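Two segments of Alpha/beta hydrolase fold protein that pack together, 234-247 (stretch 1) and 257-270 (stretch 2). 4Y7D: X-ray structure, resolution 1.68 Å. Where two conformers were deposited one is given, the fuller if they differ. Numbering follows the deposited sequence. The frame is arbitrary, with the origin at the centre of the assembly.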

# COMPACT_ATOMS: atom_id res chain seq x y z
N GLU A 234 -8.08 9.02 -14.36
CA GLU A 234 -8.53 8.37 -15.59
C GLU A 234 -8.58 6.85 -15.46
O GLU A 234 -8.11 6.11 -16.35
CB GLU A 234 -7.64 8.76 -16.76
CG GLU A 234 -7.42 10.27 -16.92
CD GLU A 234 -6.62 10.57 -18.20
OE1 GLU A 234 -5.50 10.05 -18.39
OE2 GLU A 234 -7.18 11.29 -19.03
N LEU A 235 -9.16 6.39 -14.36
CA LEU A 235 -9.28 4.95 -14.16
C LEU A 235 -10.10 4.28 -15.24
O LEU A 235 -9.96 3.09 -15.49
CB LEU A 235 -9.90 4.68 -12.79
CG LEU A 235 -8.93 4.57 -11.62
CD1 LEU A 235 -8.19 5.85 -11.35
CD2 LEU A 235 -9.70 4.16 -10.38
N ASP A 236 -10.96 5.00 -15.92
CA ASP A 236 -11.78 4.39 -16.97
C ASP A 236 -10.95 3.90 -18.15
O ASP A 236 -11.44 3.12 -18.95
CB ASP A 236 -12.84 5.39 -17.44
CG ASP A 236 -12.25 6.71 -17.87
OD1 ASP A 236 -11.77 7.49 -17.03
OD2 ASP A 236 -12.24 6.97 -19.09
N ARG A 237 -9.70 4.35 -18.24
CA ARG A 237 -8.79 3.89 -19.29
C ARG A 237 -8.22 2.48 -19.00
O ARG A 237 -7.64 1.83 -19.89
CB ARG A 237 -7.61 4.86 -19.44
CG ARG A 237 -7.99 6.24 -19.96
CD ARG A 237 -6.80 7.19 -19.93
NE ARG A 237 -5.72 6.81 -20.86
CZ ARG A 237 -4.54 7.43 -20.99
NH1 ARG A 237 -4.22 8.49 -20.26
NH2 ARG A 237 -3.65 6.97 -21.86
N ILE A 238 -8.35 2.03 -17.77
CA ILE A 238 -7.70 0.77 -17.33
C ILE A 238 -8.38 -0.44 -17.92
O ILE A 238 -9.61 -0.58 -17.80
CB ILE A 238 -7.63 0.70 -15.78
CG1 ILE A 238 -6.76 1.83 -15.25
CG2 ILE A 238 -7.16 -0.67 -15.28
CD1 ILE A 238 -6.79 1.91 -13.73
N THR A 239 -7.59 -1.31 -18.57
CA THR A 239 -8.09 -2.56 -19.14
C THR A 239 -7.57 -3.80 -18.48
O THR A 239 -7.96 -4.91 -18.88
CB THR A 239 -7.80 -2.64 -20.67
OG1 THR A 239 -6.40 -2.42 -20.92
CG2 THR A 239 -8.74 -1.61 -21.41
N ALA A 240 -6.70 -3.65 -17.48
CA ALA A 240 -6.19 -4.81 -16.74
C ALA A 240 -7.30 -5.44 -15.94
O ALA A 240 -8.13 -4.73 -15.41
CB ALA A 240 -5.09 -4.39 -15.77
N PRO A 241 -7.25 -6.78 -15.78
CA PRO A 241 -8.08 -7.48 -14.82
C PRO A 241 -7.76 -6.96 -13.45
O PRO A 241 -6.56 -6.77 -13.12
CB PRO A 241 -7.59 -8.94 -14.95
CG PRO A 241 -6.99 -9.03 -16.27
CD PRO A 241 -6.36 -7.70 -16.52
N THR A 242 -8.79 -6.58 -12.69
CA THR A 242 -8.63 -5.71 -11.51
C THR A 242 -9.50 -6.18 -10.39
O THR A 242 -10.70 -6.47 -10.61
CB THR A 242 -8.92 -4.22 -11.83
OG1 THR A 242 -7.96 -3.68 -12.74
CG2 THR A 242 -8.85 -3.36 -10.56
N LEU A 243 -8.90 -6.31 -9.20
CA LEU A 243 -9.57 -6.66 -7.98
C LEU A 243 -9.41 -5.45 -7.08
O LEU A 243 -8.29 -5.06 -6.81
CB LEU A 243 -8.97 -7.91 -7.35
CG LEU A 243 -9.32 -8.26 -5.92
CD1 LEU A 243 -10.81 -8.51 -5.78
CD2 LEU A 243 -8.50 -9.49 -5.48
N VAL A 244 -10.53 -4.91 -6.60
CA VAL A 244 -10.58 -3.77 -5.69
C VAL A 244 -11.11 -4.30 -4.34
O VAL A 244 -12.13 -4.98 -4.32
CB VAL A 244 -11.53 -2.72 -6.23
CG1 VAL A 244 -11.48 -1.48 -5.35
CG2 VAL A 244 -11.18 -2.36 -7.67
N VAL A 245 -10.40 -4.02 -3.25
CA VAL A 245 -10.71 -4.57 -1.92
C VAL A 245 -10.92 -3.44 -0.93
O VAL A 245 -10.02 -2.60 -0.77
CB VAL A 245 -9.60 -5.49 -1.40
CG1 VAL A 245 -9.98 -6.11 -0.06
CG2 VAL A 245 -9.26 -6.57 -2.42
N SER A 246 -12.08 -3.47 -0.25
CA SER A 246 -12.42 -2.46 0.74
C SER A 246 -12.98 -3.07 2.03
O SER A 246 -13.87 -3.88 2.03
CB SER A 246 -13.45 -1.47 0.16
OG SER A 246 -13.88 -0.53 1.14
N GLY A 247 -12.45 -2.63 3.15
CA GLY A 247 -13.02 -2.94 4.45
C GLY A 247 -14.10 -1.93 4.76
O GLY A 247 -13.88 -0.70 4.64
N PHE A 257 -13.95 5.44 -2.13
CA PHE A 257 -12.85 5.45 -3.10
C PHE A 257 -12.83 4.13 -3.89
O PHE A 257 -12.55 4.13 -5.13
CB PHE A 257 -11.50 5.64 -2.46
CG PHE A 257 -11.22 7.07 -2.02
CD1 PHE A 257 -10.74 7.98 -2.91
CD2 PHE A 257 -11.43 7.48 -0.72
CE1 PHE A 257 -10.50 9.29 -2.54
CE2 PHE A 257 -11.20 8.81 -0.32
CZ PHE A 257 -10.71 9.71 -1.24
N SER A 258 -13.07 3.05 -3.18
CA SER A 258 -13.08 1.74 -3.86
C SER A 258 -14.32 1.49 -4.75
O SER A 258 -14.22 0.84 -5.80
CB SER A 258 -12.95 0.64 -2.84
OG SER A 258 -11.67 0.62 -2.20
N ARG A 259 -15.50 1.94 -4.31
CA ARG A 259 -16.71 1.82 -5.13
C ARG A 259 -16.55 2.64 -6.39
O ARG A 259 -16.92 2.19 -7.45
CB ARG A 259 -17.98 2.28 -4.36
CG ARG A 259 -18.57 1.19 -3.50
CD ARG A 259 -20.00 1.52 -3.01
NE ARG A 259 -19.85 2.60 -2.02
CZ ARG A 259 -19.53 2.43 -0.72
NH1 ARG A 259 -19.38 1.20 -0.18
NH2 ARG A 259 -19.35 3.52 0.04
N PHE A 260 -15.97 3.84 -6.28
CA PHE A 260 -15.69 4.67 -7.42
C PHE A 260 -14.75 3.95 -8.38
O PHE A 260 -14.99 3.95 -9.57
CB PHE A 260 -15.05 6.01 -6.99
CG PHE A 260 -14.57 6.86 -8.13
CD1 PHE A 260 -15.46 7.55 -8.91
CD2 PHE A 260 -13.23 7.03 -8.38
CE1 PHE A 260 -15.02 8.34 -9.94
CE2 PHE A 260 -12.77 7.83 -9.41
CZ PHE A 260 -13.69 8.50 -10.17
N ALA A 261 -13.66 3.40 -7.85
CA ALA A 261 -12.65 2.75 -8.67
C ALA A 261 -13.26 1.58 -9.42
O ALA A 261 -13.06 1.48 -10.63
CB ALA A 261 -11.46 2.33 -7.82
N ALA A 262 -14.05 0.75 -8.73
CA ALA A 262 -14.68 -0.39 -9.37
C ALA A 262 -15.66 0.04 -10.47
O ALA A 262 -15.75 -0.62 -11.52
CB ALA A 262 -15.32 -1.30 -8.37
N ALA A 263 -16.34 1.18 -10.27
CA ALA A 263 -17.29 1.69 -11.24
C ALA A 263 -16.60 2.21 -12.45
O ALA A 263 -17.18 2.23 -13.53
CB ALA A 263 -18.17 2.76 -10.59
N GLN A 264 -15.35 2.65 -12.31
CA GLN A 264 -14.60 3.19 -13.46
C GLN A 264 -13.93 2.10 -14.29
O GLN A 264 -13.75 2.28 -15.49
CB GLN A 264 -13.48 4.14 -13.03
CG GLN A 264 -13.93 5.35 -12.22
CD GLN A 264 -15.19 5.97 -12.78
OE1 GLN A 264 -15.18 6.54 -13.86
NE2 GLN A 264 -16.31 5.79 -12.06
N ILE A 265 -13.48 1.04 -13.63
CA ILE A 265 -12.64 0.03 -14.30
C ILE A 265 -13.52 -1.10 -14.78
O ILE A 265 -14.00 -1.92 -14.00
CB ILE A 265 -11.54 -0.49 -13.36
CG1 ILE A 265 -10.64 0.69 -12.95
CG2 ILE A 265 -10.69 -1.53 -14.09
CD1 ILE A 265 -9.63 0.37 -11.85
N ALA A 266 -13.78 -1.10 -16.09
CA ALA A 266 -14.63 -2.09 -16.69
C ALA A 266 -14.15 -3.50 -16.38
O ALA A 266 -12.93 -3.79 -16.48
CB ALA A 266 -14.75 -1.84 -18.20
N GLY A 267 -15.08 -4.36 -16.00
CA GLY A 267 -14.74 -5.78 -15.72
C GLY A 267 -14.11 -6.01 -14.36
O GLY A 267 -13.78 -7.13 -14.01
N SER A 268 -13.91 -4.95 -13.57
CA SER A 268 -13.33 -5.09 -12.22
C SER A 268 -14.26 -5.78 -11.28
O SER A 268 -15.48 -5.83 -11.49
CB SER A 268 -12.87 -3.71 -11.65
OG SER A 268 -13.99 -2.93 -11.34
N GLU A 269 -13.67 -6.37 -10.26
CA GLU A 269 -14.38 -7.02 -9.17
C GLU A 269 -14.14 -6.23 -7.89
O GLU A 269 -12.99 -5.86 -7.61
CB GLU A 269 -13.82 -8.42 -8.94
CG GLU A 269 -13.87 -9.33 -10.13
CD GLU A 269 -13.31 -10.69 -9.78
OE1 GLU A 269 -12.40 -10.84 -8.89
OE2 GLU A 269 -13.79 -11.64 -10.38
N LEU A 270 -15.19 -5.99 -7.12
CA LEU A 270 -15.11 -5.31 -5.84
C LEU A 270 -15.43 -6.31 -4.73
O LEU A 270 -16.46 -6.98 -4.77
CB LEU A 270 -16.13 -4.17 -5.80
CG LEU A 270 -16.19 -3.32 -4.54
CD1 LEU A 270 -14.87 -2.68 -4.13
CD2 LEU A 270 -17.26 -2.26 -4.81
O HOH W 1 -12.08 0.52 -17.96
O HOH W 2 -12.82 8.01 -14.44
O HOH W 3 -11.16 -2.89 -18.23
O HOH W 4 -11.14 -4.98 -19.09
O HOH W 5 -10.90 -5.32 -15.15
O HOH W 6 -11.21 -8.16 -13.47

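Strand 242-247 runs nearly antiparallel to helix 257-264 (162°, axes 8.3 Å apart at closest) and pairs in parallel with strand 269-270, so the chain reverses after the helix through a type II turn, I265 to S268. G267 takes the positive phi (79°) that glycine accepts readily. Two nearly straight hydrogen bonds fix the register: E269 N to T242 O (3.0 Å) and V244 N to E269 O (2.8 Å). V244 and L270 project from the same face of the sheet, both with chi1 t; L270, with chi2 p, brings CD1 to 3.8 Å from V244 CG1. That same V244 methyl lies 3.6 Å from S258 CB, while V244 CG2 reaches A262 CB at 4.3 Å, so the valine spans helix and neighbouring strand. L243 and E269 share the other face; E269, m then t at chi1 and chi2, extends its carboxylate to partners elsewhere in the structure.

At the other end, I265 (m, t) has a CA-to-CB bond pointing sideways, yet its extended chi2 carries CD1 to 3.7 Å from CD1 of I238, which has the same m, t rotamer. I265 CG2 lies 3.7 Å from T242 OG1. With chi1 m, T242 OG1 donates to A240 O (2.9 Å), satisfying its hydroxyl within its own stretch. L235 (m, p) places CD2 3.6 Å from the small A261 CB, and its CB packs 3.6 Å from Q264 CB. Q264 folds back with chi1 and chi2 both m; its NE2 makes a weak hydrogen bond to F260 O (3.4 Å), and water 2 links its OE1 to D236 OD1, 2.8 Å from each. D236 has chi1 p; independently of that rotamer, its backbone brings D236 CA to 3.2 Å from Q264 O in a CA-H...O contact. Water 3 bridges I238 O (2.8 Å) and A266 O (2.6 Å), joining loop to turn.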